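Local coordinates for protein beta-N-acetylhexosaminidase (Streptomyces plicatus, PDB 1JAK) that hydrolyses terminal beta-linked N-acetylhexosamine residues from glycans, probably by the substrate-assisted mechanism of family 20 glycoside hydrolases, at residues 30-35 with 151-156; 123-128 with 185-190; 206-211 with 264-269; 293-298 with 334-339. All coordinates share one frame; numbering follows the deposited sequence.

Overall arrangement
The four contacts fall into two pairs at opposite sides of the chain's centre. Interactions 1 and 2 lie 13 Å apart, centre to centre, and touch: I151 CD1 packs on T125 CG2 at 3.9 Å. Interaction 1 belongs to the sheet of the N-terminal domain, and interaction 2 joins that domain's helix 116-129 to the catalytic barrel. Interactions 3 and 4, with centres 14 Å apart, sit on the outside of the barrel and meet through F297, whose CD1 is 3.6 Å from W208 CD2. Nearest atoms of interactions 2 and 4 are about 18 Å apart. None of the four includes a residue of the pocket that holds the azasugar inhibitor.

Interaction 1 (30-35 with 151-156); sequences APASVD and IEDTPR. With SO4 (sulfate ion), chain B.
I151 meets the first segment with its CG2 branch, which lies 3.7 Å from P31 CB, while its CG1 lies more loosely against V34 CG1 at 4.3 Å. With CG1 anti to the carbonyl carbon (chi1 -70°), CG2 falls anti to the backbone N, and this branch also touches S33 O. The same oxygen receives a CA-H...O contact from I151. I151 and V34 form a non-hydrogen-bonded antiparallel pair. E152 follows as the hydrogen-bonded partner of S33: E152 N gives a bond of 3.0 Å to S33 O, whereas the return bond from S33 N to E152 O is bent and weak. The two CB atoms lie on the same face of the sheet, and the carboxylate of E152 finds Y95 OH outside the contact. At D153 the side chain takes over from the backbone. Its OD1 accepts A32 N at 2.9 Å, the donor standing 54° out of the carboxylate plane, and also touches P31 CA at 3.3 Å. OD1 has a second donor in W474 NE1, so two N-H groups grip one oxygen. An alanine here would probably leave A32 N and W474 NE1 without their common acceptor and open a gap beside P31. Further on, R156 holds a sulfate ion, probably from the crystallisation liquor, through NE and NH2, with NE 2.9 Å from O4; NH2 also pairs with D427. Strands 33-36 and 145-153 belong to the mixed sheet of the N-terminal domain; strand 145-153 also pairs with strand 100-105, while W474 and S475 reach the contact from the catalytic domain.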
# COMPACT_ATOMS: atom_id res chain seq x y z
N ALA A 30 10.35 12.40 2.78
CA ALA A 30 11.20 13.57 2.66
C ALA A 30 11.20 13.95 1.17
O ALA A 30 11.40 13.10 0.31
CB ALA A 30 12.62 13.24 3.11
N PRO A 31 10.95 15.23 0.85
CA PRO A 31 10.94 15.62 -0.57
C PRO A 31 12.36 15.62 -1.13
O PRO A 31 13.33 15.82 -0.40
CB PRO A 31 10.33 17.02 -0.55
CG PRO A 31 9.50 17.03 0.69
CD PRO A 31 10.39 16.31 1.68
N ALA A 32 12.48 15.40 -2.44
CA ALA A 32 13.77 15.37 -3.11
C ALA A 32 14.53 16.69 -2.96
O ALA A 32 15.76 16.70 -2.82
CB ALA A 32 13.59 15.03 -4.58
N SER A 33 13.80 17.79 -2.99
CA SER A 33 14.41 19.11 -2.86
C SER A 33 13.49 20.08 -2.12
O SER A 33 12.33 20.23 -2.47
CB SER A 33 14.72 19.68 -4.24
OG SER A 33 15.22 21.01 -4.14
N VAL A 34 14.03 20.73 -1.09
CA VAL A 34 13.27 21.69 -0.31
C VAL A 34 14.07 22.99 -0.21
O VAL A 34 15.20 22.99 0.27
CB VAL A 34 12.99 21.18 1.12
CG1 VAL A 34 12.12 22.18 1.87
CG2 VAL A 34 12.30 19.82 1.06
N ASP A 35 13.47 24.08 -0.67
CA ASP A 35 14.13 25.38 -0.64
C ASP A 35 13.24 26.41 0.05
O ASP A 35 12.49 27.14 -0.61
CB ASP A 35 14.46 25.82 -2.07
CG ASP A 35 15.19 27.14 -2.13
OD1 ASP A 35 15.82 27.53 -1.12
OD2 ASP A 35 15.13 27.80 -3.19
N ILE A 151 9.32 23.46 -3.26
CA ILE A 151 9.61 22.04 -3.10
C ILE A 151 9.54 21.42 -4.50
O ILE A 151 8.58 21.65 -5.23
CB ILE A 151 8.56 21.31 -2.21
CG1 ILE A 151 8.71 21.75 -0.75
CG2 ILE A 151 8.74 19.79 -2.33
CD1 ILE A 151 7.71 21.08 0.19
N GLU A 152 10.57 20.68 -4.88
CA GLU A 152 10.59 19.99 -6.17
C GLU A 152 10.74 18.55 -5.73
O GLU A 152 11.71 18.20 -5.05
CB GLU A 152 11.77 20.46 -7.02
CG GLU A 152 11.67 21.94 -7.37
CD GLU A 152 12.55 22.33 -8.54
OE1 GLU A 152 12.22 21.97 -9.69
OE2 GLU A 152 13.57 23.01 -8.30
N ASP A 153 9.79 17.72 -6.13
CA ASP A 153 9.75 16.34 -5.66
C ASP A 153 9.44 15.28 -6.72
O ASP A 153 8.49 15.42 -7.49
CB ASP A 153 8.69 16.31 -4.55
CG ASP A 153 8.89 15.21 -3.53
OD1 ASP A 153 9.95 14.54 -3.55
OD2 ASP A 153 7.98 15.04 -2.70
N THR A 154 10.24 14.21 -6.75
CA THR A 154 10.03 13.10 -7.67
C THR A 154 10.36 11.82 -6.89
O THR A 154 11.15 11.85 -5.96
CB THR A 154 10.96 13.18 -8.90
OG1 THR A 154 12.32 13.30 -8.46
CG2 THR A 154 10.58 14.38 -9.78
N PRO A 155 9.75 10.68 -7.27
CA PRO A 155 9.99 9.40 -6.59
C PRO A 155 11.23 8.62 -7.00
O PRO A 155 11.63 8.62 -8.17
CB PRO A 155 8.71 8.63 -6.89
CG PRO A 155 8.43 9.05 -8.30
CD PRO A 155 8.65 10.56 -8.24
N ARG A 156 11.82 7.92 -6.04
CA ARG A 156 13.00 7.10 -6.27
C ARG A 156 12.62 5.79 -6.95
O ARG A 156 13.28 5.35 -7.90
CB ARG A 156 13.69 6.81 -4.93
CG ARG A 156 14.93 5.92 -5.04
CD ARG A 156 15.50 5.62 -3.67
NE ARG A 156 16.76 4.88 -3.77
CZ ARG A 156 17.44 4.42 -2.72
NH1 ARG A 156 16.99 4.60 -1.49
NH2 ARG A 156 18.59 3.78 -2.92
S SO4 B . 18.88 3.83 -6.84
O1 SO4 B . 18.91 2.48 -7.45
O2 SO4 B . 19.75 3.86 -5.65
O3 SO4 B . 19.36 4.82 -7.83
O4 SO4 B . 17.49 4.17 -6.46

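Interaction 2 (123-128 with 185-190); sequences VQTLRQ and RYKYNK
Q124 touches R185 through its OE1, which lies 3.4 Å from R185 CA, and its CB packs near R185 O. The chain is bent at chi2 (-50°), and OE1 also accepts R127 NH1 at 2.9 Å in the carbonyl plane, on a lone pair. This bond lies nearly in the guanidinium plane and helps to fix the rotation of that group; Q124 NE2 bonds to Y63 OH. A water takes part as well, donating to Q124 O and to R185 O and accepting from Q128 NE2 at 3.0 Å, so that it ties the helix to the loop by three bonds. At T125 the hydroxyl OG1 is reached by K187 NZ at 2.9 Å, and the same OG1 is bonded to Y100 OH. The lysine runs extended through CD and CE before bending at chi4 (74°), which turns NZ toward the threonine. The contact joins helix 116-129 of the N-terminal domain to the loop between helix 173-184 and strand 190-194 of the catalytic TIM barrel, a helix-to-strand connection of the barrel. R127 brings NH2 over the face of the R185 guanidinium, 3.4 Å above its centre, the two planes inclined by 33°, while R185 CG covers one face of the R127 guanidinium, toward its rim. Two like charges thus lie close together, and E135, in a salt bridge with R185 NH2, would probably temper their repulsion. Q128 NE2 approaches Y186 CE1 at 3.9 Å, the two side chains crossing at about a right angle, and Q128 OE1 accepts I28 N.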
# COMPACT_ATOMS: atom_id res chain seq x y z
N VAL A 123 -0.61 17.51 -3.29
CA VAL A 123 -1.66 17.74 -2.30
C VAL A 123 -1.31 17.02 -1.00
O VAL A 123 -1.52 17.56 0.09
CB VAL A 123 -3.04 17.25 -2.82
CG1 VAL A 123 -4.03 17.14 -1.66
CG2 VAL A 123 -3.57 18.23 -3.86
N GLN A 124 -0.76 15.81 -1.10
CA GLN A 124 -0.39 15.06 0.10
C GLN A 124 0.68 15.81 0.89
O GLN A 124 0.74 15.72 2.11
CB GLN A 124 0.11 13.66 -0.27
CG GLN A 124 -0.91 12.81 -1.03
CD GLN A 124 -2.27 12.78 -0.36
OE1 GLN A 124 -2.38 12.78 0.87
NE2 GLN A 124 -3.33 12.72 -1.17
N THR A 125 1.53 16.54 0.18
CA THR A 125 2.56 17.32 0.85
C THR A 125 1.92 18.54 1.49
O THR A 125 2.21 18.89 2.64
CB THR A 125 3.64 17.77 -0.15
OG1 THR A 125 4.40 16.62 -0.56
CG2 THR A 125 4.57 18.80 0.47
N LEU A 126 1.02 19.18 0.75
CA LEU A 126 0.33 20.37 1.25
C LEU A 126 -0.41 20.11 2.57
O LEU A 126 -0.36 20.94 3.48
CB LEU A 126 -0.65 20.89 0.20
CG LEU A 126 -1.50 22.11 0.60
CD1 LEU A 126 -0.60 23.29 0.95
CD2 LEU A 126 -2.43 22.47 -0.56
N ARG A 127 -1.08 18.97 2.68
CA ARG A 127 -1.82 18.68 3.90
C ARG A 127 -0.91 18.50 5.11
O ARG A 127 -1.37 18.57 6.25
CB ARG A 127 -2.73 17.46 3.70
CG ARG A 127 -2.02 16.16 3.40
CD ARG A 127 -3.00 15.11 2.86
NE ARG A 127 -4.05 14.75 3.81
CZ ARG A 127 -4.82 13.67 3.70
NH1 ARG A 127 -4.64 12.84 2.68
NH2 ARG A 127 -5.75 13.40 4.61
N GLN A 128 0.38 18.26 4.87
CA GLN A 128 1.32 18.11 5.97
C GLN A 128 1.95 19.46 6.32
O GLN A 128 2.43 19.66 7.44
CB GLN A 128 2.41 17.09 5.61
CG GLN A 128 1.92 15.65 5.75
CD GLN A 128 3.04 14.63 5.57
OE1 GLN A 128 4.14 14.81 6.07
NE2 GLN A 128 2.74 13.54 4.86
N ARG A 185 -1.95 9.14 2.09
CA ARG A 185 -1.23 10.24 2.73
C ARG A 185 0.26 10.25 2.45
O ARG A 185 0.89 11.31 2.44
CB ARG A 185 -1.40 10.18 4.25
CG ARG A 185 -2.79 10.51 4.78
CD ARG A 185 -2.88 10.15 6.26
NE ARG A 185 -4.19 10.50 6.82
CZ ARG A 185 -4.49 11.68 7.34
NH1 ARG A 185 -3.57 12.64 7.39
NH2 ARG A 185 -5.71 11.92 7.80
N TYR A 186 0.82 9.07 2.22
CA TYR A 186 2.26 8.96 2.04
C TYR A 186 2.78 8.63 0.64
O TYR A 186 3.89 8.13 0.48
CB TYR A 186 2.79 7.97 3.09
CG TYR A 186 2.27 8.34 4.46
CD1 TYR A 186 2.67 9.52 5.08
CD2 TYR A 186 1.28 7.57 5.07
CE1 TYR A 186 2.09 9.94 6.28
CE2 TYR A 186 0.69 7.99 6.27
CZ TYR A 186 1.09 9.17 6.87
OH TYR A 186 0.49 9.61 8.02
N LYS A 187 1.95 8.92 -0.35
CA LYS A 187 2.32 8.73 -1.75
C LYS A 187 2.53 7.30 -2.24
O LYS A 187 3.24 7.07 -3.21
CB LYS A 187 3.55 9.59 -2.07
CG LYS A 187 3.35 11.08 -1.75
CD LYS A 187 4.54 11.93 -2.22
CE LYS A 187 4.34 13.42 -1.92
NZ LYS A 187 4.50 13.76 -0.48
N TYR A 188 1.92 6.33 -1.55
CA TYR A 188 2.00 4.95 -2.01
C TYR A 188 1.25 4.99 -3.33
O TYR A 188 0.34 5.80 -3.49
CB TYR A 188 1.25 4.02 -1.04
CG TYR A 188 2.04 3.59 0.16
CD1 TYR A 188 2.96 2.54 0.08
CD2 TYR A 188 1.87 4.21 1.40
CE1 TYR A 188 3.68 2.12 1.20
CE2 TYR A 188 2.59 3.81 2.52
CZ TYR A 188 3.49 2.76 2.42
OH TYR A 188 4.19 2.33 3.52
N ASN A 189 1.61 4.13 -4.29
CA ASN A 189 0.90 4.14 -5.56
C ASN A 189 0.32 2.80 -5.98
O ASN A 189 -0.26 2.66 -7.05
CB ASN A 189 1.80 4.71 -6.68
CG ASN A 189 3.02 3.84 -6.96
OD1 ASN A 189 3.23 2.79 -6.34
ND2 ASN A 189 3.83 4.28 -7.92
N LYS A 190 0.47 1.80 -5.11
CA LYS A 190 -0.09 0.49 -5.40
C LYS A 190 -0.73 -0.08 -4.15
O LYS A 190 -0.23 0.11 -3.04
CB LYS A 190 1.01 -0.44 -5.93
CG LYS A 190 1.45 -0.03 -7.34
CD LYS A 190 2.66 -0.79 -7.82
CE LYS A 190 3.00 -0.40 -9.26
NZ LYS A 190 3.43 1.02 -9.43
O HOH W 1 0.01 13.61 3.61

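Interaction 3 (206-211 with 264-269); sequences DSWPRL and YAELNC
W208 points the edge of its indole at one face of the Y264 ring in a T-shaped (edge-to-face) pair, with centroids of the two six-membered rings 4.8 Å apart and planes at 80°. W208 CE3 stands 3.4 Å above the tyrosine plane, over its centre, and so lies almost equally far from all six ring carbons. The rim of the phenol is occupied too: L211 N lies near the ring plane at the edge, and L211 CG reaches Y264 CE1 at 4.0 Å. R210 CB comes obliquely to the hydroxyl end of the ring, 3.3 Å from Y264 OH. The tyrosine carries CG anti to the carbonyl carbon (chi1 -70°). Its OH accepts R210 N in a bond of 2.9 Å and 157°, and the phenol oxygen thus holds a backbone N-H. Beyond the tyrosine, W208 CH2 touches L267 CD2 loosely, at 4.3 Å, and W208 NE1 is bonded to D300. The R210 chain bends at chi3, and its NE bonds to S263 O. The contact links the loop that follows helix 258-263 to segment 206-211 on the outside of the barrel, and both pack on helix 292-307, where F297 meets W208 edge-to-face and touches L211 and L267.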
# COMPACT_ATOMS: atom_id res chain seq x y z
N ASP A 206 -17.98 -16.27 -10.72
CA ASP A 206 -19.19 -16.85 -11.30
C ASP A 206 -19.09 -18.33 -11.65
O ASP A 206 -20.04 -19.09 -11.45
CB ASP A 206 -19.62 -16.08 -12.55
CG ASP A 206 -20.00 -14.63 -12.26
OD1 ASP A 206 -20.53 -14.36 -11.16
OD2 ASP A 206 -19.78 -13.78 -13.14
N SER A 207 -17.96 -18.73 -12.20
CA SER A 207 -17.77 -20.12 -12.61
C SER A 207 -17.68 -21.11 -11.44
O SER A 207 -17.91 -22.31 -11.62
CB SER A 207 -16.53 -20.24 -13.51
OG SER A 207 -15.42 -19.56 -12.96
N TRP A 208 -17.34 -20.60 -10.26
CA TRP A 208 -17.24 -21.42 -9.05
C TRP A 208 -17.90 -20.65 -7.91
O TRP A 208 -17.23 -20.15 -7.01
CB TRP A 208 -15.77 -21.70 -8.71
CG TRP A 208 -15.02 -22.42 -9.79
CD1 TRP A 208 -14.62 -21.92 -11.00
CD2 TRP A 208 -14.62 -23.80 -9.79
NE1 TRP A 208 -14.00 -22.89 -11.74
CE2 TRP A 208 -13.99 -24.06 -11.02
CE3 TRP A 208 -14.74 -24.84 -8.86
CZ2 TRP A 208 -13.47 -25.32 -11.36
CZ3 TRP A 208 -14.22 -26.10 -9.19
CH2 TRP A 208 -13.60 -26.32 -10.43
N PRO A 209 -19.25 -20.56 -7.93
CA PRO A 209 -20.07 -19.86 -6.95
C PRO A 209 -19.83 -20.15 -5.47
O PRO A 209 -19.98 -19.26 -4.63
CB PRO A 209 -21.50 -20.22 -7.37
CG PRO A 209 -21.37 -20.45 -8.83
CD PRO A 209 -20.10 -21.24 -8.92
N ARG A 210 -19.47 -21.39 -5.14
CA ARG A 210 -19.25 -21.77 -3.75
C ARG A 210 -18.01 -21.16 -3.11
O ARG A 210 -17.91 -21.11 -1.88
CB ARG A 210 -19.19 -23.29 -3.61
CG ARG A 210 -20.53 -23.99 -3.78
CD ARG A 210 -20.36 -25.51 -3.75
NE ARG A 210 -19.80 -25.99 -2.49
CZ ARG A 210 -20.44 -26.00 -1.32
NH1 ARG A 210 -21.69 -25.55 -1.25
NH2 ARG A 210 -19.84 -26.47 -0.23
N LEU A 211 -17.06 -20.71 -3.92
CA LEU A 211 -15.85 -20.11 -3.37
C LEU A 211 -16.23 -18.95 -2.45
O LEU A 211 -15.74 -18.85 -1.33
CB LEU A 211 -14.93 -19.61 -4.48
CG LEU A 211 -14.32 -20.68 -5.39
CD1 LEU A 211 -13.51 -20.02 -6.49
CD2 LEU A 211 -13.43 -21.61 -4.57
N TYR A 264 -14.81 -26.95 -2.71
CA TYR A 264 -14.96 -27.94 -3.76
C TYR A 264 -14.11 -29.19 -3.51
O TYR A 264 -12.90 -29.18 -3.72
CB TYR A 264 -14.59 -27.33 -5.12
CG TYR A 264 -15.59 -26.31 -5.61
CD1 TYR A 264 -15.49 -24.97 -5.25
CD2 TYR A 264 -16.68 -26.71 -6.38
CE1 TYR A 264 -16.45 -24.04 -5.65
CE2 TYR A 264 -17.65 -25.79 -6.79
CZ TYR A 264 -17.53 -24.46 -6.42
OH TYR A 264 -18.50 -23.57 -6.81
N ALA A 265 -14.77 -30.25 -3.07
CA ALA A 265 -14.10 -31.51 -2.77
C ALA A 265 -13.18 -31.99 -3.90
O ALA A 265 -12.09 -32.50 -3.65
CB ALA A 265 -15.14 -32.59 -2.45
N GLU A 266 -13.62 -31.82 -5.15
CA GLU A 266 -12.86 -32.28 -6.30
C GLU A 266 -11.44 -31.70 -6.44
O GLU A 266 -10.58 -32.32 -7.07
CB GLU A 266 -13.65 -32.00 -7.59
CG GLU A 266 -13.93 -30.54 -7.83
CD GLU A 266 -15.01 -30.32 -8.87
OE1 GLU A 266 -14.80 -30.68 -10.05
OE2 GLU A 266 -16.08 -29.79 -8.50
N LEU A 267 -11.20 -30.53 -5.86
CA LEU A 267 -9.89 -29.90 -5.95
C LEU A 267 -8.86 -30.56 -5.04
O LEU A 267 -7.66 -30.33 -5.18
CB LEU A 267 -9.99 -28.42 -5.59
CG LEU A 267 -10.88 -27.55 -6.46
CD1 LEU A 267 -10.93 -26.14 -5.88
CD2 LEU A 267 -10.35 -27.53 -7.88
N ASN A 268 -9.34 -31.37 -4.10
CA ASN A 268 -8.47 -32.03 -3.14
C ASN A 268 -7.88 -33.33 -3.63
O ASN A 268 -8.55 -34.12 -4.30
CB ASN A 268 -9.25 -32.25 -1.85
CG ASN A 268 -9.73 -30.95 -1.24
OD1 ASN A 268 -8.99 -30.29 -0.51
ND2 ASN A 268 -10.96 -30.57 -1.55
N CYS A 269 -6.61 -33.57 -3.30
CA CYS A 269 -5.94 -34.78 -3.74
C CYS A 269 -6.69 -36.06 -3.35
O CYS A 269 -6.68 -37.03 -4.09
CB CYS A 269 -4.52 -34.83 -3.18
SG CYS A 269 -3.29 -33.80 -4.05

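Interaction 4 (293-298 with 334-339); sequences VTYDFV and KRVQPI
Y295 and R335 both carry CG anti to the carbonyl carbon (chi1 -56° in the tyrosine), and the arginine then runs extended from CG to NE, passing alongside the tyrosine ring. R335 NH1 gives a hydrogen bond of 3.0 Å to Y295 OH, the oxygen lying in the guanidinium plane, although the bond is somewhat bent at the hydrogen. The two flat groups stand almost perpendicular, with planes 85° apart. The aliphatic part of the arginine also touches the ring: R335 CD lies 3.8 Å from Y295 CE1, and R335 CB is close to the same carbon. Y295 OH has a second partner in V289 O, so the phenol joins the loop before helix 292-307 to the neighbouring helix. A phenylalanine in its place would probably leave R335 NH1 and V289 O without their shared hydroxyl. Next to the polar pair the contact is apolar. V336 CG1 sits at the edge of the Y295 ring, 4.1 Å from CD1, and meets V298 CG1 at 4.0 Å. V298 CG1, anti to its backbone N, touches I339 CD1 at 3.9 Å as well, and so lies against two residues of the facing helix. I339 also packs on D299 and I302 farther along helix 292-307. The two helices run nearly parallel, with segment axes 10.7 Å apart and crossing at -23°, as expected for neighbouring outer helices of a TIM barrel; strand 313-315 lies between them in the chain, in keeping with the alternating helices and strands of an alpha/beta barrel.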
# COMPACT_ATOMS: atom_id res chain seq x y z
N VAL A 293 -8.32 -30.98 -13.09
CA VAL A 293 -9.31 -29.99 -12.67
C VAL A 293 -8.66 -28.78 -12.01
O VAL A 293 -9.19 -27.67 -12.07
CB VAL A 293 -10.35 -30.60 -11.69
CG1 VAL A 293 -9.68 -30.96 -10.38
CG2 VAL A 293 -11.50 -29.62 -11.48
N THR A 294 -7.50 -28.99 -11.39
CA THR A 294 -6.78 -27.91 -10.73
C THR A 294 -6.49 -26.75 -11.66
O THR A 294 -6.64 -25.58 -11.29
CB THR A 294 -5.45 -28.42 -10.16
OG1 THR A 294 -5.71 -29.40 -9.15
CG2 THR A 294 -4.64 -27.28 -9.56
N TYR A 295 -6.08 -27.07 -12.88
CA TYR A 295 -5.73 -26.05 -13.86
C TYR A 295 -6.94 -25.41 -14.52
O TYR A 295 -6.87 -24.27 -14.98
CB TYR A 295 -4.76 -26.66 -14.87
CG TYR A 295 -3.56 -27.23 -14.15
CD1 TYR A 295 -2.56 -26.38 -13.68
CD2 TYR A 295 -3.51 -28.58 -13.80
CE1 TYR A 295 -1.53 -26.86 -12.86
CE2 TYR A 295 -2.49 -29.07 -12.98
CZ TYR A 295 -1.50 -28.21 -12.52
OH TYR A 295 -0.51 -28.68 -11.69
N ASP A 296 -8.06 -26.12 -14.55
CA ASP A 296 -9.29 -25.54 -15.11
C ASP A 296 -9.73 -24.49 -14.10
O ASP A 296 -10.14 -23.38 -14.47
CB ASP A 296 -10.38 -26.60 -15.26
CG ASP A 296 -10.08 -27.60 -16.35
OD1 ASP A 296 -9.52 -27.20 -17.39
OD2 ASP A 296 -10.42 -28.79 -16.18
N PHE A 297 -9.65 -24.85 -12.83
CA PHE A 297 -10.02 -23.98 -11.72
C PHE A 297 -9.17 -22.70 -11.73
O PHE A 297 -9.70 -21.59 -11.69
CB PHE A 297 -9.81 -24.72 -10.39
CG PHE A 297 -9.92 -23.84 -9.18
CD1 PHE A 297 -11.15 -23.40 -8.73
CD2 PHE A 297 -8.77 -23.45 -8.49
CE1 PHE A 297 -11.25 -22.58 -7.61
CE2 PHE A 297 -8.86 -22.62 -7.37
CZ PHE A 297 -10.10 -22.19 -6.93
N VAL A 298 -7.85 -22.87 -11.81
CA VAL A 298 -6.95 -21.73 -11.82
C VAL A 298 -7.20 -20.82 -13.02
O VAL A 298 -7.21 -19.59 -12.88
CB VAL A 298 -5.47 -22.18 -11.83
CG1 VAL A 298 -4.56 -20.98 -12.05
CG2 VAL A 298 -5.14 -22.85 -10.50
N LYS A 334 5.24 -23.60 -13.44
CA LYS A 334 5.59 -23.60 -14.86
C LYS A 334 4.29 -23.59 -15.68
O LYS A 334 4.20 -22.94 -16.73
CB LYS A 334 6.40 -24.86 -15.20
CG LYS A 334 6.75 -25.00 -16.68
CD LYS A 334 7.81 -24.00 -17.11
CE LYS A 334 8.22 -24.21 -18.56
NZ LYS A 334 9.37 -23.35 -18.95
N ARG A 335 3.29 -24.30 -15.18
CA ARG A 335 2.00 -24.42 -15.84
C ARG A 335 1.07 -23.21 -15.66
O ARG A 335 0.36 -22.83 -16.59
CB ARG A 335 1.28 -25.67 -15.35
CG ARG A 335 2.02 -26.97 -15.64
CD ARG A 335 1.48 -28.12 -14.82
NE ARG A 335 2.19 -29.37 -15.09
CZ ARG A 335 2.10 -30.46 -14.34
NH1 ARG A 335 1.32 -30.48 -13.27
NH2 ARG A 335 2.79 -31.55 -14.67
N VAL A 336 1.08 -22.62 -14.47
CA VAL A 336 0.18 -21.50 -14.21
C VAL A 336 0.65 -20.09 -14.57
O VAL A 336 -0.17 -19.24 -14.90
CB VAL A 336 -0.27 -21.49 -12.73
CG1 VAL A 336 -1.01 -22.78 -12.40
CG2 VAL A 336 0.93 -21.32 -11.82
N GLN A 337 1.95 -19.82 -14.50
CA GLN A 337 2.42 -18.47 -14.83
C GLN A 337 1.92 -17.99 -16.19
O GLN A 337 1.47 -16.85 -16.32
CB GLN A 337 3.95 -18.39 -14.79
CG GLN A 337 4.54 -18.50 -13.39
CD GLN A 337 6.04 -18.25 -13.39
OE1 GLN A 337 6.49 -17.11 -13.42
NE2 GLN A 337 6.81 -19.33 -13.37
N PRO A 338 1.98 -18.85 -17.22
CA PRO A 338 1.52 -18.44 -18.55
C PRO A 338 0.06 -18.00 -18.60
O PRO A 338 -0.33 -17.22 -19.47
CB PRO A 338 1.77 -19.68 -19.40
CG PRO A 338 2.97 -20.30 -18.74
CD PRO A 338 2.62 -20.18 -17.28
N ILE A 339 -0.75 -18.50 -17.66
CA ILE A 339 -2.16 -18.15 -17.62
C ILE A 339 -2.36 -16.65 -17.37
O ILE A 339 -3.31 -16.06 -17.88
CB ILE A 339 -2.90 -18.96 -16.52
CG1 ILE A 339 -2.78 -20.46 -16.82
CG2 ILE A 339 -4.36 -18.55 -16.45
CD1 ILE A 339 -3.45 -21.36 -15.80